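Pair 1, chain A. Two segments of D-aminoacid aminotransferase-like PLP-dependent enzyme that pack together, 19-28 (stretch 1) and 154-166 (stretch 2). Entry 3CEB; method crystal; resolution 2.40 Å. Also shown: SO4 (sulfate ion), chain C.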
# COMPACT_ATOMS: atom_id res chain seq x y z
N LYS A 19 5.23 -1.84 12.39
CA LYS A 19 6.05 -0.96 11.55
C LYS A 19 5.32 0.24 10.97
O LYS A 19 4.17 0.14 10.53
CB LYS A 19 6.60 -1.77 10.38
CG LYS A 19 7.53 -2.88 10.80
CD LYS A 19 8.69 -2.33 11.60
CE LYS A 19 9.92 -3.15 11.33
NZ LYS A 19 11.13 -2.69 12.07
N ASN A 20 6.04 1.37 10.92
CA ASN A 20 5.56 2.59 10.24
C ASN A 20 4.22 3.03 10.74
O ASN A 20 3.40 3.57 10.01
CB ASN A 20 5.51 2.35 8.74
CG ASN A 20 6.89 2.08 8.15
OD1 ASN A 20 7.92 2.56 8.66
ND2 ASN A 20 6.93 1.34 7.05
N ILE A 21 4.01 2.82 12.03
CA ILE A 21 2.71 3.06 12.63
C ILE A 21 2.28 4.51 12.45
O ILE A 21 1.14 4.77 12.10
CB ILE A 21 2.61 2.57 14.16
CG1 ILE A 21 1.16 2.30 14.48
CG2 ILE A 21 3.23 3.58 15.14
CD1 ILE A 21 0.61 1.26 13.53
N SER A 22 3.16 5.48 12.62
CA SER A 22 2.65 6.85 12.51
C SER A 22 2.24 7.18 11.09
O SER A 22 1.46 8.11 10.88
CB SER A 22 3.65 7.86 13.01
OG SER A 22 4.77 7.78 12.23
N TYR A 23 2.77 6.43 10.14
CA TYR A 23 2.46 6.69 8.72
C TYR A 23 1.07 6.20 8.46
O TYR A 23 0.29 6.81 7.69
CB TYR A 23 3.45 6.04 7.77
CG TYR A 23 4.78 6.75 7.76
CD1 TYR A 23 5.80 6.40 8.64
CD2 TYR A 23 5.01 7.79 6.89
CE1 TYR A 23 7.03 7.07 8.62
CE2 TYR A 23 6.22 8.45 6.88
CZ TYR A 23 7.22 8.09 7.75
OH TYR A 23 8.42 8.79 7.71
N HIS A 24 0.73 5.14 9.16
CA HIS A 24 -0.57 4.56 9.01
C HIS A 24 -1.58 5.48 9.67
O HIS A 24 -2.66 5.73 9.14
CB HIS A 24 -0.60 3.16 9.61
CG HIS A 24 0.07 2.12 8.77
ND1 HIS A 24 -0.51 1.59 7.63
CD2 HIS A 24 1.25 1.46 8.93
CE1 HIS A 24 0.29 0.68 7.11
NE2 HIS A 24 1.38 0.59 7.87
N GLN A 25 -1.23 5.98 10.84
CA GLN A 25 -2.15 6.88 11.56
C GLN A 25 -2.42 8.12 10.69
O GLN A 25 -3.54 8.57 10.65
CB GLN A 25 -1.56 7.32 12.91
CG GLN A 25 -2.50 8.22 13.79
CD GLN A 25 -3.64 7.44 14.39
OE1 GLN A 25 -3.48 6.24 14.72
NE2 GLN A 25 -4.83 8.09 14.52
N GLN A 26 -1.41 8.63 9.98
CA GLN A 26 -1.59 9.86 9.21
C GLN A 26 -2.57 9.66 8.09
O GLN A 26 -3.45 10.51 7.89
CB GLN A 26 -0.32 10.40 8.53
CG GLN A 26 0.72 10.90 9.44
CD GLN A 26 1.90 11.55 8.65
OE1 GLN A 26 3.07 11.11 8.75
NE2 GLN A 26 1.57 12.60 7.85
N ARG A 27 -2.38 8.57 7.34
CA ARG A 27 -3.22 8.25 6.20
C ARG A 27 -4.62 7.98 6.67
O ARG A 27 -5.61 8.41 6.07
CB ARG A 27 -2.72 7.04 5.40
CG ARG A 27 -3.55 6.76 4.17
CD ARG A 27 -2.99 5.75 3.24
NE ARG A 27 -2.85 4.46 3.89
CZ ARG A 27 -2.24 3.41 3.34
NH1 ARG A 27 -1.73 3.48 2.11
NH2 ARG A 27 -2.13 2.28 4.04
N TYR A 28 -4.70 7.26 7.78
CA TYR A 28 -5.99 6.99 8.38
C TYR A 28 -6.74 8.32 8.62
O TYR A 28 -7.89 8.47 8.23
CB TYR A 28 -5.84 6.14 9.64
CG TYR A 28 -7.01 6.09 10.59
CD1 TYR A 28 -8.24 5.65 10.17
CD2 TYR A 28 -6.87 6.44 11.93
CE1 TYR A 28 -9.29 5.60 11.03
CE2 TYR A 28 -7.91 6.38 12.79
CZ TYR A 28 -9.13 5.97 12.34
OH TYR A 28 -10.21 5.89 13.20
N LEU A 154 -1.53 5.81 -7.75
CA LEU A 154 -2.97 5.80 -7.51
C LEU A 154 -3.11 6.11 -6.03
O LEU A 154 -3.84 7.01 -5.66
CB LEU A 154 -3.59 4.45 -7.81
CG LEU A 154 -3.45 3.93 -9.23
CD1 LEU A 154 -4.15 2.57 -9.42
CD2 LEU A 154 -3.97 5.03 -10.21
N LEU A 155 -2.43 5.33 -5.20
CA LEU A 155 -2.49 5.52 -3.73
C LEU A 155 -1.13 5.91 -3.16
O LEU A 155 -0.12 5.33 -3.51
CB LEU A 155 -2.95 4.22 -3.03
CG LEU A 155 -3.20 4.29 -1.49
CD1 LEU A 155 -4.26 5.32 -1.12
CD2 LEU A 155 -3.58 2.93 -0.92
N GLU A 156 -1.11 6.88 -2.26
CA GLU A 156 0.11 7.20 -1.57
C GLU A 156 0.37 6.19 -0.45
O GLU A 156 -0.12 6.33 0.69
CB GLU A 156 0.05 8.60 -1.00
CG GLU A 156 0.12 9.65 -2.05
CD GLU A 156 0.02 11.02 -1.47
OE1 GLU A 156 0.16 11.16 -0.26
OE2 GLU A 156 -0.18 11.96 -2.23
N GLY A 157 1.19 5.21 -0.76
CA GLY A 157 1.47 4.15 0.22
C GLY A 157 2.20 4.59 1.47
O GLY A 157 2.95 5.58 1.48
N THR A 158 1.99 3.84 2.55
CA THR A 158 2.68 4.18 3.77
C THR A 158 4.13 3.80 3.56
O THR A 158 5.02 4.53 3.95
CB THR A 158 2.07 3.52 5.03
OG1 THR A 158 2.04 2.11 4.87
CG2 THR A 158 0.65 4.03 5.31
N GLN A 159 4.40 2.70 2.87
CA GLN A 159 5.79 2.24 2.75
C GLN A 159 6.55 3.25 1.88
O GLN A 159 7.67 3.68 2.15
CB GLN A 159 5.82 0.84 2.13
CG GLN A 159 7.21 0.18 1.99
CD GLN A 159 7.78 -0.17 3.33
OE1 GLN A 159 8.72 0.47 3.79
NE2 GLN A 159 7.17 -1.14 4.00
N ARG A 160 5.89 3.62 0.80
CA ARG A 160 6.39 4.62 -0.12
C ARG A 160 6.69 5.90 0.66
O ARG A 160 7.75 6.49 0.51
CB ARG A 160 5.36 4.86 -1.22
CG ARG A 160 5.62 6.04 -2.16
CD ARG A 160 4.41 6.26 -3.07
NE ARG A 160 4.65 7.20 -4.15
CZ ARG A 160 4.55 8.51 -4.02
NH1 ARG A 160 4.25 9.03 -2.86
NH2 ARG A 160 4.81 9.28 -5.04
N ALA A 161 5.76 6.32 1.51
CA ALA A 161 5.95 7.57 2.29
C ALA A 161 7.22 7.51 3.19
O ALA A 161 7.97 8.49 3.30
CB ALA A 161 4.70 7.88 3.10
N LYS A 162 7.47 6.36 3.80
CA LYS A 162 8.59 6.21 4.74
C LYS A 162 9.86 6.20 3.93
O LYS A 162 10.89 6.74 4.34
CB LYS A 162 8.46 4.92 5.59
CG LYS A 162 9.69 4.43 6.42
CD LYS A 162 9.97 5.15 7.76
N LEU A 163 9.80 5.56 2.78
CA LEU A 163 11.02 5.40 2.00
C LEU A 163 11.42 6.78 1.45
O LEU A 163 12.61 7.15 1.45
CB LEU A 163 10.85 4.32 0.92
CG LEU A 163 10.80 2.87 1.44
CD1 LEU A 163 10.50 2.00 0.31
CD2 LEU A 163 12.10 2.40 2.08
N LEU A 164 10.42 7.56 1.05
CA LEU A 164 10.65 8.90 0.54
C LEU A 164 11.20 9.74 1.65
O LEU A 164 12.15 10.49 1.48
CB LEU A 164 9.36 9.53 0.00
CG LEU A 164 8.95 9.09 -1.40
CD1 LEU A 164 7.54 9.51 -1.67
CD2 LEU A 164 9.93 9.67 -2.44
N GLU A 165 10.60 9.62 2.82
CA GLU A 165 11.04 10.42 3.97
C GLU A 165 12.48 10.07 4.31
O GLU A 165 13.25 10.93 4.63
CB GLU A 165 10.10 10.23 5.17
CG GLU A 165 10.44 11.08 6.38
CD GLU A 165 11.62 10.51 7.19
OE1 GLU A 165 11.88 9.28 7.21
OE2 GLU A 165 12.31 11.31 7.84
N GLN A 166 12.86 8.82 4.17
CA GLN A 166 14.23 8.42 4.45
C GLN A 166 15.18 8.65 3.26
O GLN A 166 16.33 8.32 3.33
CB GLN A 166 14.30 6.94 4.80
CG GLN A 166 13.76 6.57 6.16
CD GLN A 166 13.79 5.07 6.42
OE1 GLN A 166 13.35 4.24 5.58
NE2 GLN A 166 14.31 4.70 7.59
S SO4 C . 6.77 5.06 13.31
O1 SO4 C . 7.59 6.06 14.02
O2 SO4 C . 7.50 3.77 13.20
O3 SO4 C . 6.39 5.57 11.98
O4 SO4 C . 5.55 4.83 14.09
O HOH W 1 4.47 0.96 5.79

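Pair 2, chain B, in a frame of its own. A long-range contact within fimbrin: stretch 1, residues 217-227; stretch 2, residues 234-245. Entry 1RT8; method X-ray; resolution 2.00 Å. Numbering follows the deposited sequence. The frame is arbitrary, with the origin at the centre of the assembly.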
# COMPACT_ATOMS: atom_id res chain seq x y z
N ASP B 217 -25.50 19.47 25.51
CA ASP B 217 -24.50 20.17 24.72
C ASP B 217 -23.62 19.11 24.06
O ASP B 217 -22.89 18.39 24.74
CB ASP B 217 -23.66 21.09 25.60
CG ASP B 217 -22.66 21.92 24.80
OD1 ASP B 217 -21.79 21.32 24.14
OD2 ASP B 217 -22.77 23.17 24.81
N VAL B 218 -23.69 19.03 22.73
CA VAL B 218 -22.92 18.03 21.98
C VAL B 218 -21.41 18.19 22.14
O VAL B 218 -20.67 17.20 22.13
CB VAL B 218 -23.27 18.07 20.47
CG1 VAL B 218 -22.78 19.37 19.84
CG2 VAL B 218 -22.66 16.88 19.77
N LEU B 219 -20.95 19.42 22.30
CA LEU B 219 -19.53 19.65 22.46
C LEU B 219 -19.07 19.09 23.79
O LEU B 219 -17.96 18.56 23.89
CB LEU B 219 -19.22 21.15 22.36
CG LEU B 219 -17.77 21.48 21.98
CD1 LEU B 219 -17.29 20.55 20.87
CD2 LEU B 219 -17.69 22.94 21.55
N GLN B 220 -19.91 19.20 24.82
CA GLN B 220 -19.56 18.68 26.13
C GLN B 220 -19.65 17.17 26.13
O GLN B 220 -18.87 16.48 26.78
CB GLN B 220 -20.50 19.22 27.22
CG GLN B 220 -20.34 20.70 27.53
CD GLN B 220 -21.35 21.18 28.55
OE1 GLN B 220 -21.48 20.61 29.63
NE2 GLN B 220 -22.08 22.24 28.21
N ARG B 221 -20.63 16.64 25.40
CA ARG B 221 -20.79 15.20 25.32
C ARG B 221 -19.55 14.59 24.67
O ARG B 221 -19.06 13.54 25.09
CB ARG B 221 -22.03 14.84 24.50
CG ARG B 221 -22.33 13.36 24.45
CD ARG B 221 -23.45 13.12 23.46
NE ARG B 221 -24.61 13.96 23.76
CZ ARG B 221 -25.57 14.25 22.89
NH1 ARG B 221 -25.51 13.78 21.65
NH2 ARG B 221 -26.58 15.04 23.25
N ALA B 222 -19.04 15.26 23.64
CA ALA B 222 -17.86 14.79 22.91
C ALA B 222 -16.67 14.69 23.85
O ALA B 222 -15.86 13.77 23.74
CB ALA B 222 -17.54 15.74 21.77
N GLU B 223 -16.55 15.66 24.75
CA GLU B 223 -15.45 15.67 25.71
C GLU B 223 -15.60 14.53 26.70
O GLU B 223 -14.63 13.87 27.06
CB GLU B 223 -15.41 17.01 26.45
CG GLU B 223 -14.40 17.07 27.58
CD GLU B 223 -12.99 16.75 27.13
OE1 GLU B 223 -12.53 17.37 26.15
OE2 GLU B 223 -12.35 15.88 27.76
N GLN B 224 -16.84 14.30 27.14
CA GLN B 224 -17.12 13.23 28.09
C GLN B 224 -16.83 11.89 27.45
O GLN B 224 -16.35 10.97 28.11
CB GLN B 224 -18.58 13.29 28.55
CG GLN B 224 -18.85 14.37 29.59
CD GLN B 224 -20.34 14.64 29.83
OE1 GLN B 224 -21.18 13.77 29.65
NE2 GLN B 224 -20.64 15.87 30.24
N VAL B 225 -17.11 11.77 26.15
CA VAL B 225 -16.87 10.52 25.43
C VAL B 225 -15.38 10.22 25.39
O VAL B 225 -14.96 9.07 25.55
CB VAL B 225 -17.38 10.58 23.96
CG1 VAL B 225 -16.71 9.48 23.12
CG2 VAL B 225 -18.90 10.40 23.93
N LEU B 226 -14.59 11.26 25.14
CA LEU B 226 -13.15 11.10 25.05
C LEU B 226 -12.54 10.84 26.42
O LEU B 226 -11.47 10.25 26.52
CB LEU B 226 -12.51 12.32 24.39
CG LEU B 226 -12.86 12.46 22.90
CD1 LEU B 226 -12.24 13.73 22.33
CD2 LEU B 226 -12.37 11.24 22.15
N GLN B 227 -13.22 11.28 27.48
CA GLN B 227 -12.73 11.04 28.83
C GLN B 227 -12.99 9.57 29.11
O GLN B 227 -12.20 8.91 29.80
CB GLN B 227 -13.44 11.92 29.86
CG GLN B 227 -13.26 13.42 29.64
CD GLN B 227 -13.54 14.24 30.89
OE1 GLN B 227 -14.44 13.92 31.67
NE2 GLN B 227 -12.77 15.30 31.08
N CYS B 234 -7.59 4.83 25.15
CA CYS B 234 -7.88 4.99 23.72
C CYS B 234 -8.24 6.42 23.32
O CYS B 234 -8.93 6.63 22.31
CB CYS B 234 -9.02 4.07 23.30
SG CYS B 234 -8.58 2.32 23.23
N ARG B 235 -7.80 7.41 24.10
CA ARG B 235 -8.08 8.79 23.73
C ARG B 235 -6.97 9.24 22.81
O ARG B 235 -6.13 10.06 23.17
CB ARG B 235 -8.15 9.70 24.96
CG ARG B 235 -8.38 11.16 24.57
CD ARG B 235 -8.83 12.03 25.74
NE ARG B 235 -9.15 13.38 25.28
CZ ARG B 235 -9.93 14.22 25.95
NH1 ARG B 235 -10.47 13.86 27.11
NH2 ARG B 235 -10.17 15.43 25.45
N LYS B 236 -6.98 8.70 21.59
CA LYS B 236 -5.97 9.01 20.59
C LYS B 236 -6.57 9.60 19.32
O LYS B 236 -7.65 9.19 18.88
CB LYS B 236 -5.20 7.74 20.24
CG LYS B 236 -4.56 7.01 21.41
CD LYS B 236 -3.40 7.81 21.99
CE LYS B 236 -2.59 6.98 22.98
NZ LYS B 236 -1.37 7.72 23.41
N TYR B 237 -5.86 10.56 18.73
CA TYR B 237 -6.24 11.23 17.49
C TYR B 237 -7.43 12.19 17.51
O TYR B 237 -7.35 13.30 16.97
CB TYR B 237 -6.53 10.21 16.38
CG TYR B 237 -5.40 9.27 16.06
CD1 TYR B 237 -5.29 8.04 16.70
CD2 TYR B 237 -4.45 9.60 15.09
CE1 TYR B 237 -4.25 7.15 16.39
CE2 TYR B 237 -3.41 8.72 14.77
CZ TYR B 237 -3.32 7.50 15.42
OH TYR B 237 -2.29 6.63 15.11
N LEU B 238 -8.53 11.77 18.13
CA LEU B 238 -9.76 12.55 18.17
C LEU B 238 -9.91 13.59 19.28
O LEU B 238 -9.59 13.33 20.44
CB LEU B 238 -10.95 11.59 18.22
CG LEU B 238 -12.35 12.11 17.90
CD1 LEU B 238 -12.39 12.65 16.48
CD2 LEU B 238 -13.36 10.98 18.07
N THR B 239 -10.41 14.76 18.91
CA THR B 239 -10.65 15.84 19.86
C THR B 239 -12.15 16.14 19.85
O THR B 239 -12.86 15.80 18.90
CB THR B 239 -9.91 17.12 19.47
OG1 THR B 239 -10.40 17.58 18.20
CG2 THR B 239 -8.41 16.88 19.41
N PRO B 240 -12.66 16.79 20.91
CA PRO B 240 -14.09 17.11 20.97
C PRO B 240 -14.56 17.84 19.72
O PRO B 240 -15.61 17.51 19.16
CB PRO B 240 -14.19 17.98 22.21
CG PRO B 240 -13.12 17.41 23.10
CD PRO B 240 -11.97 17.26 22.12
N THR B 241 -13.78 18.82 19.28
CA THR B 241 -14.12 19.62 18.10
C THR B 241 -14.01 18.81 16.81
O THR B 241 -14.82 18.98 15.89
CB THR B 241 -13.22 20.88 18.00
OG1 THR B 241 -11.85 20.51 18.25
CG2 THR B 241 -13.65 21.93 19.02
N ALA B 242 -13.01 17.93 16.73
CA ALA B 242 -12.84 17.10 15.53
C ALA B 242 -13.98 16.09 15.45
O ALA B 242 -14.38 15.68 14.36
CB ALA B 242 -11.49 16.39 15.57
N MET B 243 -14.48 15.68 16.60
CA MET B 243 -15.58 14.72 16.65
C MET B 243 -16.85 15.35 16.11
O MET B 243 -17.49 14.80 15.21
CB MET B 243 -15.84 14.25 18.08
CG MET B 243 -16.99 13.25 18.15
SD MET B 243 -17.48 12.78 19.82
CE MET B 243 -16.06 11.90 20.33
N VAL B 244 -17.22 16.48 16.70
CA VAL B 244 -18.43 17.20 16.30
C VAL B 244 -18.33 17.68 14.86
O VAL B 244 -19.35 17.81 14.17
CB VAL B 244 -18.66 18.42 17.23
CG1 VAL B 244 -19.82 19.25 16.72
CG2 VAL B 244 -18.94 17.93 18.64
N ALA B 245 -17.12 17.95 14.40
CA ALA B 245 -16.91 18.40 13.03
C ALA B 245 -16.99 17.23 12.06
O ALA B 245 -17.03 17.42 10.85
CB ALA B 245 -15.55 19.08 12.91

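Both pairs set one helix across the start of another. In pair 1 helix 21-28 meets helix 158-165 at 120°, with 9.4 Å between axes; in pair 2 helix 218-227 meets the helix beginning at Pro B240 at 116° and 8.6 Å. Fourteen central residues superpose with an RMSD of 0.7 Å, so the backbone problem is the same: a first turn must nestle against the neighbouring helix.

The tightest point is where Tyr A23 faces Thr A158, matched by Ala B222 and Pro B240, with CA atoms 5.6 Å and 4.8 Å apart. At this position pair 1 has the large side chain on the first helix. The Tyr A23 side chain, with chi1 m, starts beside Thr A158, CB to CB 4.0 Å, and runs along the second helix, sitting among Thr A158, Ala A161, Lys A162 and Glu A165. Lys A162 lays its aliphatic part over one ring face, CB 4.1 Å from the ring centroid, while small Ala A161 leaves room for the ring, its CB 3.8 Å from Tyr A23 CD2. At one pair of positions the sizes are exchanged: Ala B222 is small where Tyr A23 is large, and Met B243, matching Ala A161, brings SD to 3.5 Å from Ala B222 CB. Val B244, at the place of Lys A162, is shorter, but its CG2 still comes to 4.1 Å from Ala B222 CB. Pro B240 is the knob here, among Leu B219, Ala B222, Glu B223 and Leu B226; proline suits a first helical turn, where its nitrogen need not donate a backbone hydrogen bond.

One turn on, Arg A27 matches Leu B226. The arginine spreads a flat guanidinium whose face receives Thr A158 CG2, 3.5 Å from NH2, and its polar groups are satisfied elsewhere in the structure. Leucine fills the place with a compact apolar end, CD1 lying 3.5 Å from Pro B240 CD.

His A24 offers a ring face to Thr A158 CG2, 3.9 Å from the ring centroid. Its match, Glu B223, forms a salt bridge with Arg B235, a residue without a counterpart in the superposition, OE2 to NH1 at 2.8 Å, and Arg B235 NH2 also donates to Glu B223 OE1 at 3.1 Å. Leu B226 CB covers one face of that guanidinium. At the position of Leu B219, which reaches Val B244 CG2 with CD1 at 3.8 Å, Asn A20 uses a water: ND2 donates to it at 2.8 Å, and it donates to Thr A158 OG1 at 2.8 Å. Thr B239 caps its helix by accepting from Ala B242 N at OG1, 3.0 Å; the matching Gly A157 has no side chain to do so.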